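Local structure of activator of Hsp90 ATPase homologue 1/2-like C-terminal domain-containing protein (Nitrosomonas europaea, 1XFS) at residues A[52-60]-A[86-96]. The protein is of unknown function but may, like its AHA1-family relatives, act on the Hsp90 chaperone. Sequence-based numbering, arbitrary orientation.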
loop_
_atom_site.group_PDB
_atom_site.type_symbol
_atom_site.label_atom_id
_atom_site.label_comp_id
_atom_site.label_asym_id
_atom_site.label_seq_id
_atom_site.Cartn_x
_atom_site.Cartn_y
_atom_site.Cartn_z
ATOM N N ASP A 52 -3.013 10.162 10.551
ATOM C CA ASP A 52 -1.664 9.883 11.061
ATOM C C ASP A 52 -0.879 10.020 9.752
ATOM O O ASP A 52 -0.764 9.060 8.983
ATOM C CB ASP A 52 -1.558 8.457 11.625
ATOM C CG ASP A 52 -0.161 8.130 12.157
ATOM O OD1 ASP A 52 0.079 6.961 12.531
ATOM O OD2 ASP A 52 0.699 9.035 12.216
ATOM N N LEU A 53 -0.355 11.222 9.506
ATOM C CA LEU A 53 0.338 11.546 8.253
ATOM C C LEU A 53 1.752 11.009 8.084
ATOM O O LEU A 53 2.738 11.719 8.283
ATOM C CB LEU A 53 0.335 13.067 8.054
ATOM C CG LEU A 53 0.621 13.591 6.647
ATOM C CD1 LEU A 53 -0.516 13.215 5.703
ATOM C CD2 LEU A 53 0.778 15.101 6.698
ATOM N N ARG A 54 1.823 9.745 7.691
ATOM C CA ARG A 54 3.079 9.057 7.462
ATOM C C ARG A 54 2.749 7.771 6.723
ATOM O O ARG A 54 1.619 7.294 6.772
ATOM C CB ARG A 54 3.745 8.699 8.799
ATOM C CG ARG A 54 2.906 7.771 9.665
ATOM C CD ARG A 54 3.602 7.408 10.971
ATOM N NE ARG A 54 2.802 6.484 11.776
ATOM C CZ ARG A 54 2.575 5.212 11.458
ATOM N NH1 ARG A 54 3.092 4.696 10.350
ATOM N NH2 ARG A 54 1.824 4.450 12.243
ATOM N N PRO A 55 3.726 7.218 5.992
ATOM C CA PRO A 55 3.514 5.967 5.257
ATOM C C PRO A 55 3.139 4.904 6.292
ATOM O O PRO A 55 3.842 4.731 7.295
ATOM C CB PRO A 55 4.880 5.713 4.629
ATOM C CG PRO A 55 5.382 7.102 4.357
ATOM C CD PRO A 55 5.012 7.840 5.622
ATOM N N GLY A 56 2.036 4.203 6.051
ATOM C CA GLY A 56 1.582 3.196 6.991
ATOM C C GLY A 56 0.619 3.770 8.021
ATOM O O GLY A 56 0.069 3.036 8.847
ATOM N N GLY A 57 0.417 5.083 7.968
ATOM C CA GLY A 57 -0.474 5.750 8.906
ATOM C C GLY A 57 -1.932 5.686 8.489
ATOM O O GLY A 57 -2.259 5.711 7.303
ATOM N N GLU A 58 -2.821 5.615 9.473
ATOM C CA GLU A 58 -4.241 5.518 9.191
ATOM C C GLU A 58 -4.887 6.826 8.744
ATOM O O GLU A 58 -4.551 7.904 9.227
ATOM C CB GLU A 58 -4.973 4.969 10.427
ATOM C CG GLU A 58 -6.487 4.873 10.285
ATOM C CD GLU A 58 -7.120 4.166 11.469
ATOM O OE1 GLU A 58 -6.823 4.553 12.621
ATOM O OE2 GLU A 58 -7.924 3.238 11.250
ATOM N N PHE A 59 -5.798 6.709 7.782
ATOM C CA PHE A 59 -6.572 7.833 7.270
ATOM C C PHE A 59 -8.007 7.355 7.521
ATOM O O PHE A 59 -8.543 6.548 6.757
ATOM C CB PHE A 59 -6.314 8.034 5.771
ATOM C CG PHE A 59 -6.985 9.250 5.194
ATOM C CD1 PHE A 59 -7.042 9.443 3.815
ATOM C CD2 PHE A 59 -7.576 10.198 6.027
ATOM C CE1 PHE A 59 -7.686 10.564 3.268
ATOM C CE2 PHE A 59 -8.221 11.322 5.496
ATOM C CZ PHE A 59 -8.276 11.506 4.110
ATOM N N TYR A 60 -8.604 7.830 8.616
ATOM C CA TYR A 60 -9.958 7.439 9.022
ATOM C C TYR A 60 -10.947 8.588 8.896
ATOM O O TYR A 60 -10.674 9.712 9.317
ATOM C CB TYR A 60 -9.941 6.956 10.481
ATOM C CG TYR A 60 -11.305 6.717 11.120
ATOM C CD1 TYR A 60 -12.026 5.550 10.876
ATOM C CD2 TYR A 60 -11.861 7.658 11.990
ATOM C CE1 TYR A 60 -13.273 5.323 11.490
ATOM C CE2 TYR A 60 -13.104 7.442 12.601
ATOM C CZ TYR A 60 -13.802 6.273 12.348
ATOM O OH TYR A 60 -15.025 6.072 12.958
ATOM N N LEU A 86 0.719 13.138 -2.366
ATOM C CA LEU A 86 0.049 12.431 -1.293
ATOM C C LEU A 86 -0.648 11.231 -1.912
ATOM O O LEU A 86 -1.378 11.365 -2.890
ATOM C CB LEU A 86 -0.985 13.330 -0.619
ATOM C CG LEU A 86 -1.670 12.745 0.614
ATOM C CD1 LEU A 86 -0.636 12.479 1.712
ATOM C CD2 LEU A 86 -2.715 13.736 1.111
ATOM N N ILE A 87 -0.402 10.055 -1.355
ATOM C CA ILE A 87 -1.033 8.845 -1.862
ATOM C C ILE A 87 -1.621 8.062 -0.716
ATOM O O ILE A 87 -0.942 7.816 0.281
ATOM C CB ILE A 87 -0.022 7.916 -2.585
ATOM C CG1 ILE A 87 0.630 8.650 -3.776
ATOM C CG2 ILE A 87 -0.737 6.643 -3.071
ATOM C CD1 ILE A 87 1.600 7.783 -4.588
ATOM N N TRP A 88 -2.895 7.696 -0.830
ATOM C CA TRP A 88 -3.530 6.885 0.208
ATOM C C TRP A 88 -4.360 5.824 -0.493
ATOM O O TRP A 88 -4.716 5.974 -1.662
ATOM C CB TRP A 88 -4.399 7.743 1.145
ATOM C CG TRP A 88 -5.580 8.401 0.507
ATOM C CD1 TRP A 88 -6.816 7.853 0.295
ATOM C CD2 TRP A 88 -5.642 9.737 0.003
ATOM N NE1 TRP A 88 -7.641 8.770 -0.308
ATOM C CE2 TRP A 88 -6.947 9.931 -0.500
ATOM C CE3 TRP A 88 -4.722 10.789 -0.072
ATOM C CZ2 TRP A 88 -7.352 11.140 -1.078
ATOM C CZ3 TRP A 88 -5.127 11.990 -0.644
ATOM C CH2 TRP A 88 -6.432 12.155 -1.139
ATOM N N THR A 89 -4.638 4.732 0.202
ATOM C CA THR A 89 -5.407 3.662 -0.401
ATOM C C THR A 89 -6.453 3.114 0.556
ATOM O O THR A 89 -6.284 3.181 1.772
ATOM C CB THR A 89 -4.484 2.491 -0.834
ATOM O OG1 THR A 89 -5.264 1.491 -1.506
ATOM C CG2 THR A 89 -3.791 1.852 0.377
ATOM N N SER A 90 -7.551 2.597 0.009
ATOM C CA SER A 90 -8.579 2.003 0.853
ATOM C C SER A 90 -8.436 0.486 0.797
ATOM O O SER A 90 -9.202 -0.237 1.420
ATOM C CB SER A 90 -9.984 2.455 0.419
ATOM O OG SER A 90 -10.282 2.087 -0.904
ATOM N N ALA A 91 -7.435 0.011 0.056
ATOM C CA ALA A 91 -7.183 -1.429 -0.074
ATOM C C ALA A 91 -6.430 -1.907 1.165
ATOM O O ALA A 91 -6.361 -3.111 1.448
ATOM C CB ALA A 91 -6.356 -1.716 -1.320
ATOM N N LEU A 92 -5.859 -0.954 1.898
ATOM C CA LEU A 92 -5.116 -1.257 3.116
ATOM C C LEU A 92 -5.581 -0.332 4.232
ATOM O O LEU A 92 -6.093 0.757 3.972
ATOM C CB LEU A 92 -3.615 -1.033 2.899
ATOM C CG LEU A 92 -2.884 -1.790 1.790
ATOM C CD1 LEU A 92 -1.412 -1.374 1.786
ATOM C CD2 LEU A 92 -3.001 -3.297 2.033
ATOM N N VAL A 93 -5.401 -0.772 5.471
ATOM C CA VAL A 93 -5.765 0.040 6.622
ATOM C C VAL A 93 -4.487 0.315 7.420
ATOM O O VAL A 93 -3.378 0.138 6.906
ATOM C CB VAL A 93 -6.846 -0.654 7.513
ATOM C CG1 VAL A 93 -8.162 -0.757 6.739
ATOM C CG2 VAL A 93 -6.380 -2.035 7.955
ATOM N N LYS A 94 -4.632 0.754 8.665
ATOM C CA LYS A 94 -3.474 1.081 9.493
ATOM C C LYS A 94 -2.359 0.033 9.455
ATOM O O LYS A 94 -2.616 -1.173 9.458
ATOM C CB LYS A 94 -3.916 1.310 10.942
ATOM C CG LYS A 94 -2.784 1.697 11.891
ATOM C CD LYS A 94 -3.307 1.953 13.300
ATOM C CE LYS A 94 -2.184 2.351 14.249
ATOM N NZ LYS A 94 -2.661 2.530 15.652
ATOM N N ASN A 95 -1.122 0.520 9.413
ATOM C CA ASN A 95 0.076 -0.318 9.397
ATOM C C ASN A 95 0.169 -1.234 8.171
ATOM O O ASN A 95 0.823 -2.277 8.216
ATOM C CB ASN A 95 0.147 -1.147 10.689
ATOM C CG ASN A 95 0.375 -0.284 11.924
ATOM O OD1 ASN A 95 -0.109 -0.597 13.011
ATOM N ND2 ASN A 95 1.127 0.800 11.762
ATOM N N TYR A 96 -0.492 -0.833 7.082
ATOM C CA TYR A 96 -0.480 -1.572 5.812
ATOM C C TYR A 96 -1.232 -2.902 5.823
ATOM O O TYR A 96 -0.981 -3.766 4.980
ATOM C CB TYR A 96 0.957 -1.853 5.365
ATOM C CG TYR A 96 1.848 -0.644 5.185
ATOM C CD1 TYR A 96 1.549 0.343 4.247
ATOM C CD2 TYR A 96 3.044 -0.533 5.898
ATOM C CE1 TYR A 96 2.425 1.405 4.012
ATOM C CE2 TYR A 96 3.929 0.523 5.671
ATOM C CZ TYR A 96 3.608 1.487 4.722
ATOM O OH TYR A 96 4.481 2.520 4.477
HETATM O O HOH W 1 -7.069 0.105 10.955
#
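Leu-86 opens the contact with a methyl: its CD1 lies 4.1 Å from CD1 of Leu-53, a purely apolar touch. Two residues on, Trp-88 receives Phe-59 edge-to-face. Their planes stand at 87°, with 5.0 Å between the centroids of the phenyl and the five-membered ring, and CE1 of Phe-59 sits over the middle of the indole. An ST turn begun by Thr-89 leads the chain away from the strand. Lys-94 then meets Glu-58 through the aliphatic base, CB to CB at 3.8 Å, while its extended chain carries NZ clear of the carboxylate; a water bridges Glu-58 OE2 and, weakly, Lys-94 N. Asn-95 supplies the one direct hydrogen bond across the contact, from its N to Gly-56 O (2.8 Å). Tyr-96, with CG anti to the carbonyl carbon (chi1 -58°), lays one ring face against Gly-56, whose CA is 3.6 Å from the centroid and 18° off the normal, a CH-pi contact. Gly-56 holds the third position of the type II beta turn from Arg-54 to Gly-57. Between strands 58-64 and 85-89 of the antiparallel sheet runs strand 70-81, so Phe-59 and Trp-88 meet across it; Phe-77 and Phe-39 add rings around Phe-59, and helix 22-30 packs on both Leu-53 and Leu-86, a helix against a curved antiparallel sheet, consistent with the Bet v 1-like fold.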